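Local coordinates for mandelate racemase/muconate lactonizing protein (Thermobispora bispora, PDB 3VC5) that probably catalyses the magnesium-dependent dehydration of D-glucarate to 5-dehydro-4-deoxy-D-glucarate, as a member of the enolase superfamily, at residues A[222-227]-A[258-263]; A[265-270]-A[274-279]; A[288-293]-A[297-302]. All blocks are in the same frame, centred on the assembly; numbering follows the deposited sequence.

Contact 1: A[222-227]-A[258-263]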
ATOM      1  N   GLU A 222      27.983  27.394  -6.085  1.00 33.81           N
ATOM      2  CA  GLU A 222      28.028  28.495  -7.042  1.00 36.18           C
ATOM      3  C   GLU A 222      27.142  28.213  -8.258  1.00 37.57           C
ATOM      4  O   GLU A 222      26.426  29.109  -8.733  1.00 35.13           O
ATOM      5  CB  GLU A 222      29.455  28.731  -7.537  1.00 44.84           C
ATOM      6  CG  GLU A 222      30.374  29.448  -6.588  1.00 63.40           C
ATOM      7  CD  GLU A 222      31.699  29.755  -7.251  1.00 86.54           C
ATOM      8  OE1 GLU A 222      31.683  30.163  -8.435  1.00 87.87           O
ATOM      9  OE2 GLU A 222      32.752  29.582  -6.600  1.00 91.08           O
ATOM     10  N   ALA A 223      27.213  26.973  -8.770  1.00 34.34           N
ATOM     11  CA  ALA A 223      26.395  26.557  -9.912  1.00 33.44           C
ATOM     12  C   ALA A 223      24.907  26.622  -9.562  1.00 33.91           C
ATOM     13  O   ALA A 223      24.076  27.079 -10.358  1.00 33.27           O
ATOM     14  CB  ALA A 223      26.757  25.156 -10.332  1.00 31.96           C
ATOM     15  N   ILE A 224      24.559  26.129  -8.378  1.00 31.12           N
ATOM     16  CA  ILE A 224      23.174  26.239  -7.911  1.00 30.81           C
ATOM     17  C   ILE A 224      22.719  27.701  -7.868  1.00 32.43           C
ATOM     18  O   ILE A 224      21.621  28.038  -8.318  1.00 34.68           O
ATOM     19  CB  ILE A 224      22.989  25.594  -6.514  1.00 30.38           C
ATOM     20  CG1 ILE A 224      23.011  24.065  -6.630  1.00 29.65           C
ATOM     21  CG2 ILE A 224      21.688  26.071  -5.872  1.00 32.33           C
ATOM     22  CD1 ILE A 224      21.868  23.481  -7.479  1.00 30.28           C
ATOM     23  N   GLN A 225      23.556  28.582  -7.337  1.00 33.75           N
ATOM     24  CA  GLN A 225      23.187  29.985  -7.302  1.00 36.81           C
ATOM     25  C   GLN A 225      23.022  30.588  -8.692  1.00 34.89           C
ATOM     26  O   GLN A 225      22.136  31.418  -8.927  1.00 38.83           O
ATOM     27  CB  GLN A 225      24.225  30.769  -6.502  1.00 39.06           C
ATOM     28  CG  GLN A 225      24.001  30.689  -5.019  1.00 49.28           C
ATOM     29  CD  GLN A 225      22.818  31.545  -4.588  1.00 71.87           C
ATOM     30  OE1 GLN A 225      22.401  31.505  -3.431  1.00 77.73           O
ATOM     31  NE2 GLN A 225      22.272  32.327  -5.524  1.00 75.61           N
ATOM     32  N   ALA A 226      23.888  30.185  -9.608  1.00 34.27           N
ATOM     33  CA  ALA A 226      23.793  30.652 -10.985  1.00 35.31           C
ATOM     34  C   ALA A 226      22.509  30.169 -11.644  1.00 38.19           C
ATOM     35  O   ALA A 226      21.930  30.877 -12.487  1.00 40.40           O
ATOM     36  CB  ALA A 226      25.005  30.184 -11.787  1.00 38.22           C
ATOM     37  N   LEU A 227      22.092  28.946 -11.307  1.00 36.78           N
ATOM     38  CA  LEU A 227      20.844  28.405 -11.827  1.00 33.56           C
ATOM     39  C   LEU A 227      19.656  29.189 -11.272  1.00 33.59           C
ATOM     40  O   LEU A 227      18.716  29.514 -12.011  1.00 36.41           O
ATOM     41  CB  LEU A 227      20.712  26.898 -11.523  1.00 31.80           C
ATOM     42  CG  LEU A 227      21.682  25.976 -12.273  1.00 33.49           C
ATOM     43  CD1 LEU A 227      21.751  24.588 -11.648  1.00 33.53           C
ATOM     44  CD2 LEU A 227      21.290  25.893 -13.771  1.00 32.00           C
ATOM     45  N   GLY A 258      16.777  28.732   1.566  1.00 38.42           N
ATOM     46  CA  GLY A 258      15.772  29.354   0.710  1.00 38.50           C
ATOM     47  C   GLY A 258      15.986  29.138  -0.783  1.00 40.33           C
ATOM     48  O   GLY A 258      15.238  29.679  -1.600  1.00 45.63           O
ATOM     49  N   VAL A 259      16.994  28.346  -1.149  1.00 39.35           N
ATOM     50  CA  VAL A 259      17.322  28.122  -2.567  1.00 39.72           C
ATOM     51  C   VAL A 259      16.922  26.724  -3.076  1.00 38.66           C
ATOM     52  O   VAL A 259      16.530  26.581  -4.238  1.00 38.13           O
ATOM     53  CB  VAL A 259      18.825  28.403  -2.860  1.00 35.53           C
ATOM     54  CG1 VAL A 259      19.120  28.292  -4.344  1.00 42.58           C
ATOM     55  CG2 VAL A 259      19.229  29.786  -2.351  1.00 40.39           C
ATOM     56  N   LEU A 260      17.012  25.702  -2.222  1.00 37.73           N
ATOM     57  CA  LEU A 260      16.736  24.301  -2.641  1.00 32.93           C
ATOM     58  C   LEU A 260      15.338  23.784  -2.252  1.00 32.95           C
ATOM     59  O   LEU A 260      14.882  23.996  -1.122  1.00 38.44           O
ATOM     60  CB  LEU A 260      17.802  23.350  -2.059  1.00 31.80           C
ATOM     61  CG  LEU A 260      19.260  23.562  -2.488  1.00 31.01           C
ATOM     62  CD1 LEU A 260      20.184  22.628  -1.715  1.00 32.66           C
ATOM     63  CD2 LEU A 260      19.480  23.414  -4.014  1.00 31.74           C
ATOM     64  N   GLU A 261      14.674  23.105  -3.185  1.00 31.63           N
ATOM     65  CA  GLU A 261      13.465  22.324  -2.916  1.00 32.07           C
ATOM     66  C   GLU A 261      13.848  21.259  -1.874  1.00 32.36           C
ATOM     67  O   GLU A 261      13.113  21.010  -0.909  1.00 35.35           O
ATOM     68  CB  GLU A 261      12.970  21.661  -4.217  1.00 35.02           C
ATOM     69  CG  GLU A 261      11.720  20.805  -4.074  1.00 34.84           C
ATOM     70  CD  GLU A 261      11.330  20.107  -5.370  1.00 37.00           C
ATOM     71  OE1 GLU A 261      12.187  19.981  -6.281  1.00 38.32           O
ATOM     72  OE2 GLU A 261      10.148  19.683  -5.487  1.00 47.56           O
ATOM     73  N   TYR A 262      15.007  20.630  -2.088  1.00 28.05           N
ATOM     74  CA  TYR A 262      15.578  19.667  -1.141  1.00 24.98           C
ATOM     75  C   TYR A 262      17.062  19.427  -1.432  1.00 25.53           C
ATOM     76  O   TYR A 262      17.542  19.697  -2.554  1.00 28.36           O
ATOM     77  CB  TYR A 262      14.772  18.343  -1.073  1.00 26.92           C
ATOM     78  CG  TYR A 262      14.513  17.550  -2.344  1.00 27.83           C
ATOM     79  CD1 TYR A 262      13.203  17.425  -2.845  1.00 30.12           C
ATOM     80  CD2 TYR A 262      15.546  16.878  -3.025  1.00 26.70           C
ATOM     81  CE1 TYR A 262      12.938  16.675  -3.964  1.00 30.88           C
ATOM     82  CE2 TYR A 262      15.277  16.124  -4.187  1.00 27.64           C
ATOM     83  CZ  TYR A 262      13.961  16.022  -4.629  1.00 29.77           C
ATOM     84  OH  TYR A 262      13.636  15.283  -5.751  1.00 29.44           O
ATOM     85  N   LEU A 263      17.793  18.959  -0.418  1.00 26.65           N
ATOM     86  CA  LEU A 263      19.204  18.616  -0.566  1.00 25.04           C
ATOM     87  C   LEU A 263      19.259  17.074  -0.525  1.00 24.91           C
ATOM     88  O   LEU A 263      18.899  16.461   0.470  1.00 25.33           O
ATOM     89  CB  LEU A 263      20.041  19.259   0.567  1.00 28.06           C
ATOM     90  CG  LEU A 263      21.531  18.916   0.655  1.00 28.13           C
ATOM     91  CD1 LEU A 263      22.250  19.260  -0.674  1.00 32.61           C
ATOM     92  CD2 LEU A 263      22.207  19.631   1.864  1.00 28.99           C
TER

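Contact 2: A[265-270]-A[274-279]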
ATOM      1  N   ASP A 265      20.850  13.397  -0.462  1.00 23.59           N
ATOM      2  CA  ASP A 265      22.050  12.610  -0.113  1.00 23.13           C
ATOM      3  C   ASP A 265      23.343  13.402   0.021  1.00 22.56           C
ATOM      4  O   ASP A 265      24.341  13.104  -0.636  1.00 23.95           O
ATOM      5  CB  ASP A 265      22.239  11.487  -1.131  1.00 21.93           C
ATOM      6  CG  ASP A 265      21.194  10.403  -0.942  1.00 23.23           C
ATOM      7  OD1 ASP A 265      20.970  10.019   0.252  1.00 22.13           O
ATOM      8  OD2 ASP A 265      20.575   9.981  -1.944  1.00 22.68           O
ATOM      9  N   PRO A 266      23.344  14.421   0.898  1.00 21.40           N
ATOM     10  CA  PRO A 266      24.634  15.112   1.067  1.00 23.12           C
ATOM     11  C   PRO A 266      25.736  14.224   1.701  1.00 24.13           C
ATOM     12  O   PRO A 266      26.915  14.392   1.395  1.00 24.84           O
ATOM     13  CB  PRO A 266      24.273  16.283   1.995  1.00 26.56           C
ATOM     14  CG  PRO A 266      23.017  15.858   2.677  1.00 27.58           C
ATOM     15  CD  PRO A 266      22.261  15.050   1.673  1.00 24.07           C
ATOM     16  N   THR A 267      25.359  13.282   2.560  1.00 23.94           N
ATOM     17  CA  THR A 267      26.341  12.607   3.395  1.00 22.82           C
ATOM     18  C   THR A 267      25.919  11.139   3.568  1.00 22.57           C
ATOM     19  O   THR A 267      24.724  10.824   3.462  1.00 25.25           O
ATOM     20  CB  THR A 267      26.419  13.340   4.775  1.00 25.61           C
ATOM     21  OG1 THR A 267      27.642  13.023   5.472  1.00 27.12           O
ATOM     22  CG2 THR A 267      25.214  12.989   5.659  1.00 27.31           C
ATOM     23  N   PRO A 268      26.876  10.242   3.854  1.00 25.54           N
ATOM     24  CA  PRO A 268      26.483   8.834   3.892  1.00 24.35           C
ATOM     25  C   PRO A 268      25.837   8.394   5.185  1.00 22.99           C
ATOM     26  O   PRO A 268      26.231   8.846   6.277  1.00 27.58           O
ATOM     27  CB  PRO A 268      27.808   8.067   3.730  1.00 26.78           C
ATOM     28  CG  PRO A 268      28.876   9.059   3.940  1.00 27.89           C
ATOM     29  CD  PRO A 268      28.339  10.428   3.812  1.00 27.04           C
ATOM     30  N   GLY A 269      24.868   7.491   5.072  1.00 23.31           N
ATOM     31  CA  GLY A 269      24.295   6.822   6.254  1.00 23.81           C
ATOM     32  C   GLY A 269      23.088   7.493   6.869  1.00 25.36           C
ATOM     33  O   GLY A 269      22.955   8.722   6.846  1.00 23.32           O
ATOM     34  N   ILE A 270      22.223   6.690   7.481  1.00 22.50           N
ATOM     35  CA  ILE A 270      21.088   7.226   8.203  1.00 23.12           C
ATOM     36  C   ILE A 270      21.503   8.215   9.333  1.00 23.78           C
ATOM     37  O   ILE A 270      20.896   9.287   9.510  1.00 23.94           O
ATOM     38  CB  ILE A 270      20.193   6.067   8.772  1.00 23.83           C
ATOM     39  CG1 ILE A 270      19.517   5.328   7.601  1.00 26.19           C
ATOM     40  CG2 ILE A 270      19.152   6.616   9.748  1.00 24.87           C
ATOM     41  CD1 ILE A 270      18.796   4.021   8.002  1.00 28.80           C
ATOM     42  N   ALA A 274      20.644  12.121   9.361  1.00 26.14           N
ATOM     43  CA  ALA A 274      19.758  12.642  10.418  1.00 25.75           C
ATOM     44  C   ALA A 274      20.403  13.854  11.111  1.00 24.40           C
ATOM     45  O   ALA A 274      19.728  14.820  11.426  1.00 27.07           O
ATOM     46  CB  ALA A 274      19.434  11.570  11.422  1.00 25.37           C
ATOM     47  N   ARG A 275      21.697  13.792  11.342  1.00 25.31           N
ATOM     48  CA  ARG A 275      22.414  14.897  11.957  1.00 26.39           C
ATOM     49  C   ARG A 275      22.439  16.113  11.087  1.00 27.94           C
ATOM     50  O   ARG A 275      22.279  17.193  11.572  1.00 29.53           O
ATOM     51  CB  ARG A 275      23.818  14.508  12.315  1.00 27.62           C
ATOM     52  CG  ARG A 275      23.857  13.417  13.305  1.00 31.66           C
ATOM     53  CD  ARG A 275      25.110  13.388  14.034  1.00 37.70           C
ATOM     54  NE  ARG A 275      26.241  12.838  13.350  1.00 50.03           N
ATOM     55  CZ  ARG A 275      27.423  13.437  13.295  1.00 55.30           C
ATOM     56  NH1 ARG A 275      28.424  12.881  12.691  1.00 56.84           N
ATOM     57  NH2 ARG A 275      27.615  14.610  13.838  1.00 59.15           N
ATOM     58  N   VAL A 276      22.637  15.925   9.791  1.00 26.35           N
ATOM     59  CA  VAL A 276      22.560  17.058   8.853  1.00 26.86           C
ATOM     60  C   VAL A 276      21.145  17.638   8.812  1.00 27.92           C
ATOM     61  O   VAL A 276      20.955  18.872   8.870  1.00 29.81           O
ATOM     62  CB  VAL A 276      23.038  16.641   7.433  1.00 25.11           C
ATOM     63  CG1 VAL A 276      22.780  17.755   6.389  1.00 28.05           C
ATOM     64  CG2 VAL A 276      24.521  16.248   7.466  1.00 25.26           C
ATOM     65  N   ALA A 277      20.142  16.764   8.728  1.00 26.49           N
ATOM     66  CA  ALA A 277      18.773  17.229   8.528  1.00 25.62           C
ATOM     67  C   ALA A 277      18.316  18.156   9.649  1.00 26.58           C
ATOM     68  O   ALA A 277      17.549  19.099   9.432  1.00 29.21           O
ATOM     69  CB  ALA A 277      17.817  16.057   8.393  1.00 25.90           C
ATOM     70  N   ALA A 278      18.782  17.870  10.858  1.00 28.29           N
ATOM     71  CA  ALA A 278      18.413  18.633  12.041  1.00 31.55           C
ATOM     72  C   ALA A 278      19.021  20.034  12.032  1.00 32.08           C
ATOM     73  O   ALA A 278      18.593  20.914  12.802  1.00 37.45           O
ATOM     74  CB  ALA A 278      18.847  17.870  13.302  1.00 33.05           C
ATOM     75  N   GLU A 279      20.017  20.253  11.174  1.00 31.13           N
ATOM     76  CA  GLU A 279      20.800  21.520  11.229  1.00 30.53           C
ATOM     77  C   GLU A 279      20.786  22.341   9.922  1.00 30.42           C
ATOM     78  O   GLU A 279      21.480  23.370   9.809  1.00 36.17           O
ATOM     79  CB  GLU A 279      22.241  21.228  11.631  1.00 31.65           C
ATOM     80  CG  GLU A 279      22.361  20.659  13.042  1.00 36.23           C
ATOM     81  CD  GLU A 279      21.966  21.668  14.104  1.00 50.22           C
ATOM     82  OE1 GLU A 279      21.766  22.858  13.762  1.00 52.38           O
ATOM     83  OE2 GLU A 279      21.853  21.274  15.286  1.00 58.14           O
TER

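Contact 3: A[288-293]-A[297-302]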
ATOM      1  N   MET A 288      19.628   6.524  -1.282  1.00 19.91           N
ATOM      2  CA  MET A 288      20.826   5.777  -0.852  1.00 19.01           C
ATOM      3  C   MET A 288      20.696   5.168   0.508  1.00 20.42           C
ATOM      4  O   MET A 288      21.107   4.028   0.662  1.00 24.12           O
ATOM      5  CB  MET A 288      22.117   6.629  -0.893  1.00 21.35           C
ATOM      6  CG  MET A 288      22.450   7.100  -2.320  1.00 20.88           C
ATOM      7  SD  MET A 288      23.915   8.177  -2.373  1.00 25.37           S
ATOM      8  CE  MET A 288      25.249   7.033  -2.000  1.00 26.79           C
ATOM      9  N   CYS A 289      20.148   5.892   1.487  1.00 20.18           N
ATOM     10  CA  CYS A 289      20.094   5.333   2.849  1.00 20.85           C
ATOM     11  C   CYS A 289      18.727   4.711   3.155  1.00 21.10           C
ATOM     12  O   CYS A 289      18.551   4.085   4.184  1.00 22.09           O
ATOM     13  CB  CYS A 289      20.494   6.403   3.900  1.00 22.62           C
ATOM     14  SG  CYS A 289      19.305   7.755   4.195  1.00 24.55           S
ATOM     15  N   VAL A 290      17.738   4.965   2.292  1.00 19.53           N
ATOM     16  CA  VAL A 290      16.432   4.284   2.372  1.00 19.70           C
ATOM     17  C   VAL A 290      16.087   3.783   0.982  1.00 20.17           C
ATOM     18  O   VAL A 290      15.700   4.601   0.108  1.00 20.90           O
ATOM     19  CB  VAL A 290      15.324   5.247   2.862  1.00 21.08           C
ATOM     20  CG1 VAL A 290      13.970   4.538   2.958  1.00 21.05           C
ATOM     21  CG2 VAL A 290      15.715   5.867   4.223  1.00 24.90           C
ATOM     22  N   VAL A 291      16.279   2.479   0.752  1.00 21.83           N
ATOM     23  CA  VAL A 291      16.156   1.939  -0.609  1.00 19.69           C
ATOM     24  C   VAL A 291      15.407   0.604  -0.630  1.00 20.25           C
ATOM     25  O   VAL A 291      15.326  -0.050  -1.664  1.00 22.11           O
ATOM     26  CB  VAL A 291      17.536   1.827  -1.342  1.00 19.29           C
ATOM     27  CG1 VAL A 291      18.170   3.223  -1.535  1.00 21.11           C
ATOM     28  CG2 VAL A 291      18.464   0.935  -0.544  1.00 20.71           C
ATOM     29  N   THR A 292      14.916   0.174   0.536  1.00 19.98           N
ATOM     30  CA  THR A 292      14.159  -1.077   0.590  1.00 20.08           C
ATOM     31  C   THR A 292      13.283  -0.991   1.854  1.00 20.69           C
ATOM     32  O   THR A 292      13.570  -0.184   2.734  1.00 20.87           O
ATOM     33  CB  THR A 292      15.129  -2.302   0.586  1.00 18.66           C
ATOM     34  OG1 THR A 292      14.369  -3.486   0.366  1.00 20.26           O
ATOM     35  CG2 THR A 292      15.887  -2.458   1.904  1.00 21.46           C
ATOM     36  N   PRO A 293      12.185  -1.746   1.933  1.00 20.22           N
ATOM     37  CA  PRO A 293      11.286  -1.458   3.057  1.00 20.23           C
ATOM     38  C   PRO A 293      11.880  -1.646   4.451  1.00 21.39           C
ATOM     39  O   PRO A 293      11.486  -0.928   5.383  1.00 22.42           O
ATOM     40  CB  PRO A 293      10.096  -2.427   2.797  1.00 20.89           C
ATOM     41  CG  PRO A 293      10.060  -2.513   1.262  1.00 21.66           C
ATOM     42  CD  PRO A 293      11.534  -2.634   0.928  1.00 20.90           C
ATOM     43  N   PRO A 297      11.658   1.601   9.152  1.00 20.31           N
ATOM     44  CA  PRO A 297      11.484   1.884  10.590  1.00 22.67           C
ATOM     45  C   PRO A 297      12.636   2.712  11.182  1.00 24.45           C
ATOM     46  O   PRO A 297      12.374   3.651  11.957  1.00 23.39           O
ATOM     47  CB  PRO A 297      11.411   0.494  11.218  1.00 22.84           C
ATOM     48  CG  PRO A 297      10.772  -0.370  10.123  1.00 21.92           C
ATOM     49  CD  PRO A 297      11.396   0.185   8.816  1.00 20.31           C
ATOM     50  N   ALA A 298      13.889   2.383  10.844  1.00 21.89           N
ATOM     51  CA  ALA A 298      15.008   3.234  11.276  1.00 24.56           C
ATOM     52  C   ALA A 298      14.900   4.649  10.764  1.00 25.65           C
ATOM     53  O   ALA A 298      15.281   5.599  11.481  1.00 28.49           O
ATOM     54  CB  ALA A 298      16.366   2.615  10.914  1.00 27.73           C
ATOM     55  N   ALA A 299      14.449   4.812   9.519  1.00 24.47           N
ATOM     56  CA  ALA A 299      14.273   6.168   8.955  1.00 25.49           C
ATOM     57  C   ALA A 299      13.193   6.973   9.680  1.00 24.39           C
ATOM     58  O   ALA A 299      13.327   8.184   9.887  1.00 30.35           O
ATOM     59  CB  ALA A 299      13.992   6.127   7.436  1.00 25.80           C
ATOM     60  N   VAL A 300      12.106   6.322  10.046  1.00 25.22           N
ATOM     61  CA  VAL A 300      11.054   7.021  10.757  1.00 25.18           C
ATOM     62  C   VAL A 300      11.558   7.463  12.146  1.00 27.33           C
ATOM     63  O   VAL A 300      11.239   8.544  12.634  1.00 30.22           O
ATOM     64  CB  VAL A 300       9.775   6.140  10.824  1.00 27.13           C
ATOM     65  CG1 VAL A 300       8.822   6.617  11.958  1.00 27.46           C
ATOM     66  CG2 VAL A 300       9.089   6.110   9.430  1.00 29.26           C
ATOM     67  N   GLU A 301      12.366   6.624  12.777  1.00 26.38           N
ATOM     68  CA  GLU A 301      12.882   6.932  14.100  1.00 27.99           C
ATOM     69  C   GLU A 301      13.898   8.067  14.074  1.00 29.60           C
ATOM     70  O   GLU A 301      13.784   9.000  14.868  1.00 32.65           O
ATOM     71  CB  GLU A 301      13.534   5.691  14.664  1.00 32.26           C
ATOM     72  CG  GLU A 301      13.866   5.713  16.094  1.00 42.57           C
ATOM     73  CD  GLU A 301      14.257   4.315  16.500  1.00 58.66           C
ATOM     74  OE1 GLU A 301      13.504   3.674  17.267  1.00 69.79           O
ATOM     75  OE2 GLU A 301      15.286   3.838  15.976  1.00 56.09           O
ATOM     76  N   ARG A 302      14.865   8.021  13.152  1.00 26.92           N
ATOM     77  CA  ARG A 302      15.944   9.041  13.139  1.00 27.05           C
ATOM     78  C   ARG A 302      15.640  10.279  12.298  1.00 26.99           C
ATOM     79  O   ARG A 302      16.249  11.356  12.489  1.00 27.78           O
ATOM     80  CB  ARG A 302      17.243   8.434  12.608  1.00 27.69           C
ATOM     81  CG  ARG A 302      17.873   7.358  13.482  1.00 29.72           C
ATOM     82  CD  ARG A 302      18.317   7.888  14.859  1.00 30.25           C
ATOM     83  NE  ARG A 302      19.180   9.084  14.791  1.00 31.03           N
ATOM     84  CZ  ARG A 302      20.490   9.074  14.526  1.00 29.29           C
ATOM     85  NH1 ARG A 302      21.131   7.926  14.281  1.00 31.01           N
ATOM     86  NH2 ARG A 302      21.180  10.231  14.516  1.00 33.78           N
TER

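Contact 1: A[222-227]-A[258-263]
Ile224 reaches from helix 217-230 to the loop that leads into strand 262-264, and its CG2 methyl touches two side chains there. With CG1 lying beside the backbone N (chi1 -74°), CG2 is the branch opposite that nitrogen and the one that makes the contact. Val259 runs alongside Ile224 in the reverse sense, so the two side chains overlap flank to flank, with CG2 of Ile224 3.7 Å from CG1 of Val259. Leu260 instead crosses Ile224 nearly at right angles and offers one branch end, its CD2 lying 3.9 Å from the same CG2. The other methyl of Val259 faces Gln225: that side chain, bent at chi2 (-74°), comes across the valine and sets OE1 3.8 Å from CG2 of Val259, a van der Waals contact. In the modified TIM barrel of the enolase superfamily this helix lies outside the strands; Leu236 of strand 236-239 touches both Ile224 and Val259, and Leu210 of strand 208-211 also packs on Ile224. Methyl against methyl gives little directional preference; shape and the exclusion of water, rather than polar bonding, therefore hold the helix against this loop.

Contact 2: A[265-270]-A[274-279]
Val276 packs back onto Pro266 and Thr267 in a local, mostly buried loop-to-helix contact: the chain leaves strand 262-264, makes a short loop and enters helix 270-277, whose inner side then covers that loop. Both methyls of the valine are used. CG1 lies 4.2 Å from CG of Pro266, a loose contact, whereas CG2 comes within 3.8 Å of CG2 of Thr267; in both pairs the side chains pass alongside each other, running in contrary senses. Thr267 presents its methyl because chi1 (-161°) puts CG2 in the crowded position between the backbone N and the carbonyl carbon, leaving OG1 on another side, where it is hydrogen-bonded to the carbonyl O of Trp244. One residue thus uses its two branches for separate tasks, apolar packing and a polar anchor. Met273, from the same helix, and Ser249, from helix 246-255, also touch both Pro266 and Thr267.

Further along, the two segments are joined by a backbone bond near the start of the helix. Gly269 occupies the N-cap position, and the N of Ala274 donates to the O of Ile270 over 2.8 Å, with an N-H...O angle of 153° and the donor tilted 26° from the carbonyl plane. CB of Ala274 also comes 3.3 Å from that oxygen.

At the start of the loop, Asp265 uses its carboxylate to bind the hydroxyl of Thr286 and the backbone N of Asn287, a magnesium ligand. Since Glu264, just before the loop, is another such ligand, the contact belongs to the beta-to-alpha connections at the C-terminal strand ends of the modified TIM barrel, where enolase superfamily members assemble their metal site.

Contact 3: A[288-293]-A[297-302]
The carbonyl O of Pro293 meets the puckered pyrrolidine ring of Pro297 at its CD corner, 3.6 Å from that carbon, so a flat carbonyl group faces one edge atom of a ring that is not itself flat. Phe331 of the second subunit packs on Pro297, which therefore also takes part in the dimer contact. The ring of Pro293 plays no part in the pairing: its CB points away from helix 296-302, leaving the carbonyl to face the helix. Pro297 is four positions after Pro293, the spacing of a helical bond, yet a proline nitrogen has no N-H to give, and the meeting of CD and O is a plain van der Waals contact. Because Pro297 stands in the first turn, where helical N-H groups have no carbonyl of a preceding turn to use, its ring costs the helix little.

The segments join a loop to the helix that follows it. Strand 284-286 of the modified TIM barrel ends just before Asn287, a magnesium ligand, and residues 288-293 carry the chain from that ligand round to helix 296-302. The loop start is gripped by Thr286, whose OG1 is hydrogen-bonded to the backbone N of both Met288 and Cys289.

Deeper in, Val290 points at the helix and meets Ala299, both residues being buried. CG1 is opposite the backbone N (chi1 -179°), which leaves CG2 beside that nitrogen as the branch that touches, 3.7 Å from CB of Ala299. The CA atoms of Val290 and Ala299 are 7.2 Å apart. Trp315 of helix 312-315 packs on the side chains of both Val290 and Pro293.

Overall arrangement
Following the chain, contact 1 spans the longest interval, from helix 217-230 past strand 236-239 and helix 246-255 to the loop before strand 262-264. Contact 2 opens directly after it, closing the short loop from that strand into helix 270-277, and contact 3 does the same at the next strand and helix, from strand 284-286 into helix 296-302. All three are in series; none nests or crosses. Contacts 2 and 3, with centres about 12 Å apart, touch: Ile270 packs against Cys289 and Arg302, and Ala274 CB lies 3.4 Å from Arg302 O. Contact 1 lies on the N-terminal side of its strand, whereas the others begin beside Glu264 and Asn287 at the metal-binding ends.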